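Local coordinates for glutathione S-transferase (Bombyx mori, PDB 3AY8), which probably conjugates glutathione to electrophilic compounds, working as a cytosolic homodimeric transferase of the GST fold, at residues A[6-11]-A[17-22]; A[30-35]-A[41-46]; A[34-39]-A[53-58]; A[48-53]-A[62-67]. All coordinates share one frame; numbering follows the deposited sequence.

Interaction 1 of 4, residues A[6-11]-A[17-22]; sequences LYHFPV and GALLAA
Leu-6 on strand 6-8 and Leu-19 on helix 17-22 mark the nearest backbone approach, their CA atoms 7.7 Å apart. The two axes come within 9.8 Å of each other, and their N-to-C directions differ by 139°, so the helix runs roughly back against the strand at a clear slant. Leu-6, Ala-18, Leu-19 and the His-8 ring bridge the gap, with no hydrogen bond between the segments. Leu-6 forks over the helix: CD2 lies 3.9 Å from Leu-19 CB, while CD1 approaches Ala-18 CB at 4.3 Å. The branch is brought there by a CG set anti to the backbone N (chi1 -175°), which extends Leu-6 from the strand toward the helix surface. His-8 brings a ring face instead of a branch. Leu-19 CB stands 4.3 Å above the His-8 ring plane, displaced toward the rim, and Pro-10 N covers the centre of the opposite face, so the imidazole is sandwiched between helix side chain and local backbone. Ile-31 of the next strand touches both His-8 and Leu-19, and Ser-15 OG hydrogen-bonds Phe-9 N. All four contacting residues are buried. Strand 5-8, helix 13-25 and the parallel strand 30-33 form a beta-alpha-beta crossover, the opening unit of the thioredoxin-like N-terminal domain of glutathione transferases.

Interaction 2 of 4, residues A[30-35]-A[41-46]; sequences QIEIVN and QLQESF
Asn-35, which borders Leu-42 across this contact, accepts two weak hydrogen bonds at OD1, from the backbone N atoms of Phe-37 and Lys-38, both strongly bent. The side chain thus closes over the turn that leads away from strand 30-33. The apolar core of the contact is Val-34 against Phe-46, crossing at about a right angle. Val-34 CG1 sits over the phenyl face as a CH-pi contact, 4.0 Å from the centroid of the Phe-46 ring and 18° off its normal; CG2 lies on the same side of the ring but nearer its other flank, 4.1 Å from Phe-46 CD2. With Phe-46 CG anti to the backbone N (chi1 175°), the ring extends from the helix toward the valine. Replacing Phe-46 with alanine would probably strip Val-34 of the aromatic face it rests on and open a gap between strand and helix. Leu-42 CD1 adds to the valine's surroundings 4.0 Å from Val-34 CG1, a detail made less certain by its second conformer. Gln-43 occupies the N-cap position, and its carbonyl O receives Phe-46 N at 3.2 Å, closing the first turn of the helix that carries the ring. Val-34 and Glu-32 direct their CB atoms toward this helix, whereas Ile-31 touches helix 13-25: helix 44-49 therefore covers the other face of the sheet, the layered order of the thioredoxin-like domain in glutathione transferases.

Interaction 3 of 4, residues A[34-39]-A[53-58]; sequences VNLFKK and HCVPTL
Leu-36 turns its CG anti to the carbonyl carbon (chi1 -70°), and Val-55 does the same with CG2, its chi1 of 177° placing CG1 opposite the backbone N; the two side chains consequently reach toward each other tip to tip. Leu-36 CD1 is 4.1 Å from Val-55 CG2, and Leu-36 CD2 lies equally near that methyl, so both branches of the leucine bear on it. A second neighbour, Val-34, slides past in the opposite direction and puts CG1 at 4.0 Å from Val-55 CG2. These details belong to one of two conformers modelled for Val-55. At the edge, Leu-36 CD2 only grazes His-53 CB at 4.5 Å. A serine in place of Leu-36 would probably take away part of the apolar cover of Val-55 CG2 and open a gap on that side. Leu-36 is the second residue of a type I turn from Asn-35 to Lys-38, in which Lys-38 N bonds Asn-35 O at 3.2 Å. Phe-9 packs against both Leu-36 and Val-55, extending the apolar patch. The peptide between Val-55 and Pro-56 is cis, the cis-proline loop characteristic of the thioredoxin fold, which in related transferases borders the glutathione site.

Interaction 4 of 4, residues A[48-53]-A[62-67]; sequences KLNPQH and NFVLWE
The edge strand of the beta-hairpin 57-66 is met here by the chain leaving helix 44-49, with Leu-49 and Asn-50 set against Val-64 and Trp-66. The backbones come nearest at Leu-49 and Val-64, whose CA atoms are 7.3 Å apart. Their apolar contact is modest: Leu-49 CB lies 4.2 Å from Val-64 CG2, and the other valine methyl, CG1, is turned to the carbonyl O of Leu-49. Most of the closeness comes from the amide of Asn-50, laid across the pyrrole corner of the indole at about a right angle to the Trp-66 side chain. Asn-50 ND2 is 3.3 Å from Trp-66 CD1, and OD1 stands 3.6 Å from that same carbon. The approach is oblique, and the amide and ring planes are 41° apart. Trp-66 takes a tight first torsion, CG lying between its backbone N and carbonyl carbon (chi1 53°), which brings the CD1 side of the indole up to the asparagine amide. Asn-50 ND2 hydrogen-bonds Thr-57 OG1, which probably sets the amide's rotation, while the oxygen OD1 is buried and has no modelled partner. Thr-57 of the inner strand 57-60 also touches Leu-49, Val-64 and Trp-66, so one residue links the three side chains. Strand 63-66 leads straight to Glu-67, the N-cap of helix 68-79, and the carbonyl O of Trp-66 is hydrogen-bonded by Gln-98 of the second subunit, which places this edge of the sheet at the dimer interface.

Overall arrangement
All four contacts lie in the N-terminal domain and share one mixed sheet, ordered 30-33, 5-8, 57-60, 63-66. Interaction 1 packs one face; interactions 2 and 4 use helix 44-49 on the other. Interactions 2 and 3, with centres 7 Å apart, share Val-34 and are joined by Phe-46 CZ, 3.6 Å from Val-55 CG2. Strand 5-8 ties interaction 1 to interactions 2 and 3: His-8 O and Val-34 N are 2.8 Å apart, Tyr-7 N and Thr-57 O 2.7 Å. Interactions 3 and 4 meet through Leu-58 N and Leu-65 O, at 2.7 Å. By analogy with related transferases, glutathione would probably bind near the cis-Pro-56 loop and the start of helix 68-79.

Interaction 1 of 4, residues A[6-11]-A[17-22]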
loop_
_atom_site.group_PDB
_atom_site.type_symbol
_atom_site.label_atom_id
_atom_site.label_comp_id
_atom_site.label_asym_id
_atom_site.label_seq_id
_atom_site.Cartn_x
_atom_site.Cartn_y
_atom_site.Cartn_z
ATOM N N LEU A 6 5.677 12.704 16.595
ATOM C CA LEU A 6 5.955 11.542 15.741
ATOM C C LEU A 6 6.872 10.562 16.456
ATOM O O LEU A 6 7.967 10.935 16.878
ATOM C CB LEU A 6 6.581 11.976 14.410
ATOM C CG LEU A 6 6.823 10.864 13.376
ATOM C CD1 LEU A 6 5.511 10.379 12.782
ATOM C CD2 LEU A 6 7.754 11.318 12.277
ATOM N N TYR A 7 6.410 9.324 16.616
ATOM C CA TYR A 7 7.266 8.248 17.103
ATOM C C TYR A 7 7.981 7.632 15.902
ATOM O O TYR A 7 7.335 7.092 14.993
ATOM C CB TYR A 7 6.460 7.209 17.886
ATOM C CG TYR A 7 5.862 7.790 19.157
ATOM C CD1 TYR A 7 6.517 7.645 20.387
ATOM C CD2 TYR A 7 4.670 8.522 19.123
ATOM C CE1 TYR A 7 5.985 8.194 21.558
ATOM C CE2 TYR A 7 4.127 9.072 20.283
ATOM C CZ TYR A 7 4.796 8.905 21.494
ATOM O OH TYR A 7 4.271 9.440 22.641
ATOM N N HIS A 8 9.312 7.713 15.920
ATOM C CA HIS A 8 10.119 7.606 14.704
ATOM C C HIS A 8 11.329 6.708 14.905
ATOM O O HIS A 8 12.019 6.789 15.931
ATOM C CB HIS A 8 10.557 9.021 14.273
ATOM C CG HIS A 8 11.430 9.065 13.053
ATOM N ND1 HIS A 8 12.618 9.772 13.012
ATOM C CD2 HIS A 8 11.276 8.519 11.822
ATOM C CE1 HIS A 8 13.158 9.652 11.810
ATOM N NE2 HIS A 8 12.366 8.896 11.072
ATOM N N PHE A 9 11.591 5.851 13.924
ATOM C CA PHE A 9 12.816 5.051 13.908
ATOM C C PHE A 9 13.596 5.433 12.649
ATOM O O PHE A 9 13.208 5.021 11.552
ATOM C CB PHE A 9 12.467 3.548 13.924
ATOM C CG PHE A 9 13.672 2.615 13.970
ATOM C CD1 PHE A 9 14.819 2.941 14.694
ATOM C CD2 PHE A 9 13.631 1.390 13.307
ATOM C CE1 PHE A 9 15.913 2.059 14.753
ATOM C CE2 PHE A 9 14.710 0.501 13.357
ATOM C CZ PHE A 9 15.855 0.839 14.084
ATOM N N PRO A 10 14.695 6.220 12.799
ATOM C CA PRO A 10 15.370 6.779 11.619
ATOM C C PRO A 10 15.818 5.739 10.593
ATOM O O PRO A 10 15.960 6.062 9.431
ATOM C CB PRO A 10 16.577 7.515 12.208
ATOM C CG PRO A 10 16.142 7.875 13.604
ATOM C CD PRO A 10 15.298 6.707 14.056
ATOM N N VAL A 11 16.012 4.502 11.017
ATOM C CA VAL A 11 16.431 3.435 10.108
ATOM C C VAL A 11 15.338 3.040 9.104
ATOM O O VAL A 11 15.639 2.613 7.978
ATOM C CB VAL A 11 16.886 2.191 10.908
ATOM C CG1 VAL A 11 17.025 0.947 10.012
ATOM C CG2 VAL A 11 18.206 2.486 11.632
ATOM N N GLY A 17 9.719 8.443 5.621
ATOM C CA GLY A 17 8.749 9.040 4.693
ATOM C C GLY A 17 7.725 9.921 5.390
ATOM O O GLY A 17 7.330 10.971 4.870
ATOM N N ALA A 18 7.285 9.489 6.564
ATOM C CA ALA A 18 6.371 10.293 7.386
ATOM C C ALA A 18 7.044 11.586 7.862
ATOM O O ALA A 18 6.433 12.665 7.802
ATOM C CB ALA A 18 5.864 9.474 8.575
ATOM N N LEU A 19 8.296 11.494 8.321
ATOM C CA LEU A 19 9.021 12.697 8.779
ATOM C C LEU A 19 9.307 13.655 7.624
ATOM O O LEU A 19 9.118 14.876 7.745
ATOM C CB LEU A 19 10.301 12.327 9.550
ATOM C CG LEU A 19 11.140 13.493 10.106
ATOM C CD1 LEU A 19 10.351 14.427 11.015
ATOM C CD2 LEU A 19 12.402 12.989 10.825
ATOM N N LEU A 20 9.728 13.104 6.486
ATOM C CA LEU A 20 9.951 13.917 5.299
ATOM C C LEU A 20 8.714 14.725 4.910
ATOM O O LEU A 20 8.837 15.861 4.447
ATOM C CB LEU A 20 10.399 13.044 4.122
ATOM C CG LEU A 20 11.892 12.690 4.003
ATOM C CD1 LEU A 20 12.079 11.544 3.017
ATOM C CD2 LEU A 20 12.743 13.901 3.570
ATOM N N ALA A 21 7.531 14.124 5.054
ATOM C CA ALA A 21 6.274 14.830 4.767
ATOM C C ALA A 21 6.085 15.988 5.751
ATOM O O ALA A 21 5.717 17.089 5.348
ATOM C CB ALA A 21 5.082 13.879 4.838
ATOM N N ALA A 22 6.321 15.727 7.033
ATOM C CA ALA A 22 6.260 16.785 8.054
ATOM C C ALA A 22 7.243 17.925 7.718
ATOM O O ALA A 22 6.872 19.091 7.787
ATOM C CB ALA A 22 6.532 16.216 9.446
#

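Interaction 2 of 4, residues A[30-35]-A[41-46]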
loop_
_atom_site.group_PDB
_atom_site.type_symbol
_atom_site.label_atom_id
_atom_site.label_comp_id
_atom_site.label_asym_id
_atom_site.label_seq_id
_atom_site.Cartn_x
_atom_site.Cartn_y
_atom_site.Cartn_z
ATOM N N GLN A 30 7.343 17.303 17.503
ATOM C CA GLN A 30 8.181 16.594 18.462
ATOM C C GLN A 30 8.507 15.230 17.881
ATOM O O GLN A 30 7.626 14.556 17.328
ATOM C CB GLN A 30 7.458 16.393 19.791
ATOM C CG GLN A 30 7.498 17.570 20.748
ATOM C CD GLN A 30 6.989 17.200 22.142
ATOM O OE1 GLN A 30 7.300 16.130 22.675
ATOM N NE2 GLN A 30 6.203 18.086 22.732
ATOM N N ILE A 31 9.762 14.825 18.005
ATOM C CA ILE A 31 10.199 13.557 17.469
ATOM C C ILE A 31 10.712 12.708 18.610
ATOM O O ILE A 31 11.717 13.045 19.251
ATOM C CB ILE A 31 11.302 13.720 16.395
ATOM C CG1 ILE A 31 10.788 14.551 15.209
ATOM C CG2 ILE A 31 11.816 12.337 15.928
ATOM C CD1 ILE A 31 11.855 14.940 14.232
ATOM N N GLU A 32 9.989 11.636 18.886
ATOM C CA GLU A 32 10.416 10.655 19.869
ATOM C C GLU A 32 11.072 9.492 19.136
ATOM O O GLU A 32 10.401 8.775 18.398
ATOM C CB GLU A 32 9.215 10.163 20.671
ATOM C CG GLU A 32 9.564 9.134 21.728
ATOM C CD GLU A 32 9.736 9.749 23.094
ATOM O OE1 GLU A 32 8.709 10.051 23.740
ATOM O OE2 GLU A 32 10.895 9.929 23.520
ATOM N N ILE A 33 12.380 9.319 19.335
ATOM C CA ILE A 33 13.128 8.251 18.695
ATOM C C ILE A 33 12.785 6.924 19.363
ATOM O O ILE A 33 12.838 6.800 20.589
ATOM C CB ILE A 33 14.661 8.511 18.713
ATOM C CG1 ILE A 33 15.015 9.830 17.991
ATOM C CG2 ILE A 33 15.428 7.324 18.123
ATOM C CD1 ILE A 33 14.603 9.876 16.479
ATOM N N VAL A 34 12.407 5.947 18.546
ATOM C CA VAL A 34 12.015 4.624 19.019
ATOM C C VAL A 34 12.969 3.630 18.368
ATOM O O VAL A 34 12.891 3.381 17.166
ATOM C CB VAL A 34 10.528 4.307 18.652
ATOM C CG1 VAL A 34 10.116 2.913 19.123
ATOM C CG2 VAL A 34 9.588 5.354 19.247
ATOM N N ASN A 35 13.889 3.087 19.159
ATOM C CA ASN A 35 14.840 2.111 18.647
ATOM C C ASN A 35 14.206 0.722 18.597
ATOM O O ASN A 35 14.170 0.005 19.600
ATOM C CB ASN A 35 16.123 2.105 19.486
ATOM C CG ASN A 35 17.198 1.204 18.909
ATOM O OD1 ASN A 35 16.945 0.400 18.007
ATOM N ND2 ASN A 35 18.412 1.332 19.429
ATOM N N GLN A 41 14.535 -1.909 25.721
ATOM C CA GLN A 41 14.798 -0.499 26.024
ATOM C C GLN A 41 13.614 0.421 25.636
ATOM O O GLN A 41 13.640 1.622 25.930
ATOM C CB GLN A 41 16.094 -0.062 25.316
ATOM C CG GLN A 41 16.660 1.312 25.717
ATOM C CD GLN A 41 17.596 1.267 26.924
ATOM O OE1 GLN A 41 17.597 0.309 27.706
ATOM N NE2 GLN A 41 18.400 2.317 27.080
ATOM N N LEU A 42 12.583 -0.152 25.003
ATOM C CA LEU A 42 11.405 0.600 24.532
ATOM C C LEU A 42 10.718 1.343 25.674
ATOM O O LEU A 42 10.508 0.775 26.744
ATOM C CB LEU A 42 10.402 -0.339 23.848
ATOM C CG LEU A 42 10.550 -0.681 22.359
ATOM C CD1 LEU A 42 9.378 -0.163 21.549
ATOM C CD2 LEU A 42 11.852 -0.170 21.792
ATOM N N GLN A 43 10.361 2.603 25.434
ATOM C CA GLN A 43 9.770 3.457 26.468
ATOM C C GLN A 43 8.256 3.284 26.645
ATOM O O GLN A 43 7.542 2.939 25.693
ATOM C CB GLN A 43 10.125 4.924 26.216
ATOM C CG GLN A 43 11.630 5.199 26.223
ATOM C CD GLN A 43 11.962 6.672 26.375
ATOM O OE1 GLN A 43 11.415 7.363 27.240
ATOM N NE2 GLN A 43 12.873 7.161 25.537
ATOM N N GLU A 44 7.791 3.532 27.873
ATOM C CA GLU A 44 6.380 3.401 28.259
ATOM C C GLU A 44 5.456 4.299 27.440
ATOM O O GLU A 44 4.341 3.897 27.097
ATOM C CB GLU A 44 6.195 3.723 29.750
ATOM C CG GLU A 44 6.933 2.794 30.716
ATOM C CD GLU A 44 6.130 1.555 31.107
ATOM O OE1 GLU A 44 5.018 1.342 30.571
ATOM O OE2 GLU A 44 6.621 0.790 31.965
ATOM N N SER A 45 5.925 5.513 27.144
ATOM C CA SER A 45 5.166 6.492 26.356
ATOM C C SER A 45 4.765 5.973 24.968
ATOM O O SER A 45 3.734 6.378 24.427
ATOM C CB SER A 45 5.947 7.808 26.227
ATOM O OG SER A 45 7.235 7.599 25.671
ATOM N N PHE A 46 5.577 5.076 24.412
ATOM C CA PHE A 46 5.299 4.451 23.116
ATOM C C PHE A 46 4.418 3.202 23.227
ATOM O O PHE A 46 3.410 3.089 22.525
ATOM C CB PHE A 46 6.608 4.110 22.391
ATOM C CG PHE A 46 6.414 3.347 21.103
ATOM C CD1 PHE A 46 6.869 2.038 20.983
ATOM C CD2 PHE A 46 5.776 3.937 20.012
ATOM C CE1 PHE A 46 6.697 1.326 19.795
ATOM C CE2 PHE A 46 5.599 3.232 18.824
ATOM C CZ PHE A 46 6.059 1.926 18.719
#

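Interaction 3 of 4, residues A[34-39]-A[53-58]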
loop_
_atom_site.group_PDB
_atom_site.type_symbol
_atom_site.label_atom_id
_atom_site.label_comp_id
_atom_site.label_asym_id
_atom_site.label_seq_id
_atom_site.Cartn_x
_atom_site.Cartn_y
_atom_site.Cartn_z
ATOM N N VAL A 34 12.407 5.947 18.546
ATOM C CA VAL A 34 12.015 4.624 19.019
ATOM C C VAL A 34 12.969 3.630 18.368
ATOM O O VAL A 34 12.891 3.381 17.166
ATOM C CB VAL A 34 10.528 4.307 18.652
ATOM C CG1 VAL A 34 10.116 2.913 19.123
ATOM C CG2 VAL A 34 9.588 5.354 19.247
ATOM N N ASN A 35 13.889 3.087 19.159
ATOM C CA ASN A 35 14.840 2.111 18.647
ATOM C C ASN A 35 14.206 0.722 18.597
ATOM O O ASN A 35 14.170 0.005 19.600
ATOM C CB ASN A 35 16.123 2.105 19.486
ATOM C CG ASN A 35 17.198 1.204 18.909
ATOM O OD1 ASN A 35 16.945 0.400 18.007
ATOM N ND2 ASN A 35 18.412 1.332 19.429
ATOM N N LEU A 36 13.709 0.348 17.424
ATOM C CA LEU A 36 13.113 -0.973 17.248
ATOM C C LEU A 36 14.131 -2.121 17.333
ATOM O O LEU A 36 13.755 -3.257 17.627
ATOM C CB LEU A 36 12.280 -1.045 15.964
ATOM C CG LEU A 36 10.964 -0.254 15.952
ATOM C CD1 LEU A 36 10.151 -0.622 14.720
ATOM C CD2 LEU A 36 10.130 -0.465 17.224
ATOM N N PHE A 37 15.411 -1.823 17.114
ATOM C CA PHE A 37 16.468 -2.825 17.307
ATOM C C PHE A 37 16.636 -3.267 18.773
ATOM O O PHE A 37 17.151 -4.358 19.034
ATOM C CB PHE A 37 17.813 -2.339 16.754
ATOM C CG PHE A 37 17.899 -2.330 15.250
ATOM C CD1 PHE A 37 18.892 -1.592 14.610
ATOM C CD2 PHE A 37 16.990 -3.049 14.473
ATOM C CE1 PHE A 37 18.988 -1.573 13.223
ATOM C CE2 PHE A 37 17.076 -3.034 13.079
ATOM C CZ PHE A 37 18.079 -2.295 12.454
ATOM N N LYS A 38 16.206 -2.427 19.717
ATOM C CA LYS A 38 16.329 -2.741 21.148
ATOM C C LYS A 38 15.003 -2.667 21.923
ATOM O O LYS A 38 14.741 -1.703 22.646
ATOM C CB LYS A 38 17.435 -1.901 21.799
ATOM C CG LYS A 38 18.790 -2.592 21.723
ATOM C CD LYS A 38 19.956 -1.627 21.604
ATOM C CE LYS A 38 21.243 -2.404 21.336
ATOM N NZ LYS A 38 22.436 -1.525 21.184
ATOM N N LYS A 39 14.192 -3.716 21.780
ATOM C CA LYS A 39 12.831 -3.774 22.328
ATOM C C LYS A 39 12.737 -3.696 23.857
ATOM O O LYS A 39 11.750 -3.182 24.388
ATOM C CB LYS A 39 12.089 -5.024 21.836
ATOM C CG LYS A 39 12.080 -5.212 20.328
ATOM C CD LYS A 39 11.507 -6.574 19.954
ATOM C CE LYS A 39 11.976 -7.035 18.575
ATOM N NZ LYS A 39 11.703 -6.026 17.503
ATOM N N HIS A 53 3.744 -2.469 18.484
ATOM C CA HIS A 53 4.882 -1.586 18.195
ATOM C C HIS A 53 4.901 -1.075 16.739
ATOM O O HIS A 53 5.769 -1.468 15.958
ATOM C CB HIS A 53 6.233 -2.283 18.509
ATOM C CG HIS A 53 6.192 -3.257 19.652
ATOM N ND1 HIS A 53 6.035 -2.867 20.969
ATOM C CD2 HIS A 53 6.325 -4.606 19.676
ATOM C CE1 HIS A 53 6.054 -3.936 21.748
ATOM N NE2 HIS A 53 6.228 -5.004 20.988
ATOM N N CYS A 54 3.961 -0.203 16.373
ATOM C CA CYS A 54 3.945 0.345 15.017
ATOM C C CYS A 54 4.719 1.657 14.916
ATOM O O CYS A 54 4.462 2.606 15.654
ATOM C CB CYS A 54 2.513 0.504 14.496
ATOM S SG CYS A 54 1.655 -1.071 14.218
ATOM N N VAL A 55 5.686 1.679 13.995
ATOM C CA VAL A 55 6.450 2.886 13.687
ATOM C C VAL A 55 6.413 3.118 12.162
ATOM O O VAL A 55 6.594 2.177 11.385
ATOM C CB VAL A 55 7.914 2.806 14.220
ATOM C CG1 VAL A 55 8.707 4.039 13.830
ATOM C CG2 VAL A 55 7.943 2.649 15.742
ATOM N N PRO A 56 6.143 4.368 11.723
ATOM C CA PRO A 56 5.885 5.576 12.497
ATOM C C PRO A 56 4.485 5.614 13.091
ATOM O O PRO A 56 3.551 5.004 12.549
ATOM C CB PRO A 56 6.053 6.691 11.470
ATOM C CG PRO A 56 5.654 6.061 10.185
ATOM C CD PRO A 56 6.029 4.618 10.275
ATOM N N THR A 57 4.361 6.303 14.220
ATOM C CA THR A 57 3.065 6.575 14.833
ATOM C C THR A 57 3.006 8.075 15.120
ATOM O O THR A 57 3.942 8.645 15.691
ATOM C CB THR A 57 2.878 5.776 16.138
ATOM O OG1 THR A 57 2.771 4.381 15.840
ATOM C CG2 THR A 57 1.627 6.227 16.919
ATOM N N LEU A 58 1.919 8.703 14.687
ATOM C CA LEU A 58 1.667 10.092 14.968
ATOM C C LEU A 58 0.702 10.202 16.160
ATOM O O LEU A 58 -0.315 9.509 16.205
ATOM C CB LEU A 58 1.065 10.766 13.737
ATOM C CG LEU A 58 0.849 12.283 13.764
ATOM C CD1 LEU A 58 2.164 13.049 13.575
ATOM C CD2 LEU A 58 -0.167 12.690 12.715
#

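Interaction 4 of 4, residues A[48-53]-A[62-67]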
loop_
_atom_site.group_PDB
_atom_site.type_symbol
_atom_site.label_atom_id
_atom_site.label_comp_id
_atom_site.label_asym_id
_atom_site.label_seq_id
_atom_site.Cartn_x
_atom_site.Cartn_y
_atom_site.Cartn_z
ATOM N N LYS A 48 2.351 2.338 25.331
ATOM C CA LYS A 48 1.025 2.675 25.856
ATOM C C LYS A 48 -0.064 2.864 24.788
ATOM O O LYS A 48 -1.142 2.276 24.889
ATOM C CB LYS A 48 1.125 3.943 26.721
ATOM C CG LYS A 48 -0.173 4.370 27.404
ATOM C CD LYS A 48 -0.102 5.810 27.918
ATOM C CE LYS A 48 0.688 5.920 29.220
ATOM N NZ LYS A 48 0.549 7.271 29.840
ATOM N N LEU A 49 0.227 3.673 23.770
ATOM C CA LEU A 49 -0.823 4.252 22.919
ATOM C C LEU A 49 -1.341 3.435 21.726
ATOM O O LEU A 49 -2.453 3.683 21.260
ATOM C CB LEU A 49 -0.436 5.670 22.462
ATOM C CG LEU A 49 1.001 6.050 22.091
ATOM C CD1 LEU A 49 1.507 5.297 20.869
ATOM C CD2 LEU A 49 1.080 7.553 21.862
ATOM N N ASN A 50 -0.553 2.475 21.241
ATOM C CA ASN A 50 -0.890 1.726 20.019
ATOM C C ASN A 50 -0.970 0.208 20.271
ATOM O O ASN A 50 -0.110 -0.347 20.975
ATOM C CB ASN A 50 0.146 2.041 18.919
ATOM C CG ASN A 50 -0.394 1.853 17.488
ATOM O OD1 ASN A 50 -1.280 1.031 17.229
ATOM N ND2 ASN A 50 0.175 2.609 16.548
ATOM N N PRO A 51 -2.010 -0.463 19.719
ATOM C CA PRO A 51 -2.138 -1.926 19.710
ATOM C C PRO A 51 -0.812 -2.711 19.755
ATOM O O PRO A 51 -0.572 -3.422 20.735
ATOM C CB PRO A 51 -2.919 -2.179 18.418
ATOM C CG PRO A 51 -3.838 -0.943 18.314
ATOM C CD PRO A 51 -3.258 0.149 19.219
ATOM N N GLN A 52 0.032 -2.587 18.729
ATOM C CA GLN A 52 1.408 -3.107 18.816
ATOM C C GLN A 52 2.471 -2.062 18.431
ATOM O O GLN A 52 2.139 -0.916 18.103
ATOM C CB GLN A 52 1.571 -4.384 17.988
ATOM C CG GLN A 52 2.762 -5.232 18.398
ATOM C CD GLN A 52 3.301 -6.076 17.259
ATOM O OE1 GLN A 52 2.552 -6.792 16.588
ATOM N NE2 GLN A 52 4.612 -6.006 17.042
ATOM N N HIS A 53 3.744 -2.469 18.484
ATOM C CA HIS A 53 4.882 -1.586 18.195
ATOM C C HIS A 53 4.901 -1.075 16.739
ATOM O O HIS A 53 5.769 -1.468 15.958
ATOM C CB HIS A 53 6.233 -2.283 18.509
ATOM C CG HIS A 53 6.192 -3.257 19.652
ATOM N ND1 HIS A 53 6.035 -2.867 20.969
ATOM C CD2 HIS A 53 6.325 -4.606 19.676
ATOM C CE1 HIS A 53 6.054 -3.936 21.748
ATOM N NE2 HIS A 53 6.228 -5.004 20.988
ATOM N N ASN A 62 -3.709 13.411 21.088
ATOM C CA ASN A 62 -4.400 12.150 21.408
ATOM C C ASN A 62 -5.119 11.380 20.281
ATOM O O ASN A 62 -5.546 10.243 20.498
ATOM C CB ASN A 62 -5.267 12.275 22.669
ATOM C CG ASN A 62 -4.423 12.391 23.920
ATOM O OD1 ASN A 62 -4.178 11.395 24.605
ATOM N ND2 ASN A 62 -3.914 13.593 24.189
ATOM N N PHE A 63 -5.238 11.981 19.099
ATOM C CA PHE A 63 -5.554 11.213 17.883
ATOM C C PHE A 63 -4.276 10.500 17.464
ATOM O O PHE A 63 -3.295 11.133 17.054
ATOM C CB PHE A 63 -6.079 12.106 16.745
ATOM C CG PHE A 63 -6.264 11.377 15.423
ATOM C CD1 PHE A 63 -7.199 10.347 15.294
ATOM C CD2 PHE A 63 -5.512 11.736 14.306
ATOM C CE1 PHE A 63 -7.371 9.669 14.077
ATOM C CE2 PHE A 63 -5.672 11.071 13.080
ATOM C CZ PHE A 63 -6.606 10.031 12.973
ATOM N N VAL A 64 -4.294 9.183 17.603
ATOM C CA VAL A 64 -3.143 8.338 17.332
ATOM C C VAL A 64 -3.320 7.678 15.970
ATOM O O VAL A 64 -4.343 7.039 15.698
ATOM C CB VAL A 64 -2.981 7.263 18.421
ATOM C CG1 VAL A 64 -1.827 6.320 18.092
ATOM C CG2 VAL A 64 -2.771 7.920 19.785
ATOM N N LEU A 65 -2.324 7.863 15.109
ATOM C CA LEU A 65 -2.397 7.383 13.742
ATOM C C LEU A 65 -1.097 6.692 13.368
ATOM O O LEU A 65 -0.018 7.238 13.579
ATOM C CB LEU A 65 -2.641 8.564 12.796
ATOM C CG LEU A 65 -2.857 8.297 11.307
ATOM C CD1 LEU A 65 -4.201 7.559 11.058
ATOM C CD2 LEU A 65 -2.773 9.605 10.529
ATOM N N TRP A 66 -1.197 5.491 12.824
ATOM C CA TRP A 66 -0.027 4.872 12.216
ATOM C C TRP A 66 -0.224 4.759 10.706
ATOM O O TRP A 66 -1.239 5.234 10.171
ATOM C CB TRP A 66 0.327 3.536 12.886
ATOM C CG TRP A 66 -0.804 2.551 12.960
ATOM C CD1 TRP A 66 -1.758 2.472 13.932
ATOM C CD2 TRP A 66 -1.086 1.493 12.033
ATOM N NE1 TRP A 66 -2.627 1.432 13.666
ATOM C CE2 TRP A 66 -2.231 0.814 12.507
ATOM C CE3 TRP A 66 -0.472 1.041 10.852
ATOM C CZ2 TRP A 66 -2.785 -0.287 11.833
ATOM C CZ3 TRP A 66 -1.036 -0.061 10.175
ATOM C CH2 TRP A 66 -2.175 -0.705 10.670
ATOM N N GLU A 67 0.755 4.128 10.049
ATOM C CA GLU A 67 0.850 4.012 8.598
ATOM C C GLU A 67 1.382 5.311 8.004
ATOM O O GLU A 67 0.679 6.329 7.955
ATOM C CB GLU A 67 -0.483 3.600 7.960
ATOM C CG GLU A 67 -0.337 2.477 6.961
ATOM C CD GLU A 67 0.658 2.800 5.861
ATOM O OE1 GLU A 67 1.446 1.907 5.489
ATOM O OE2 GLU A 67 0.651 3.943 5.358
#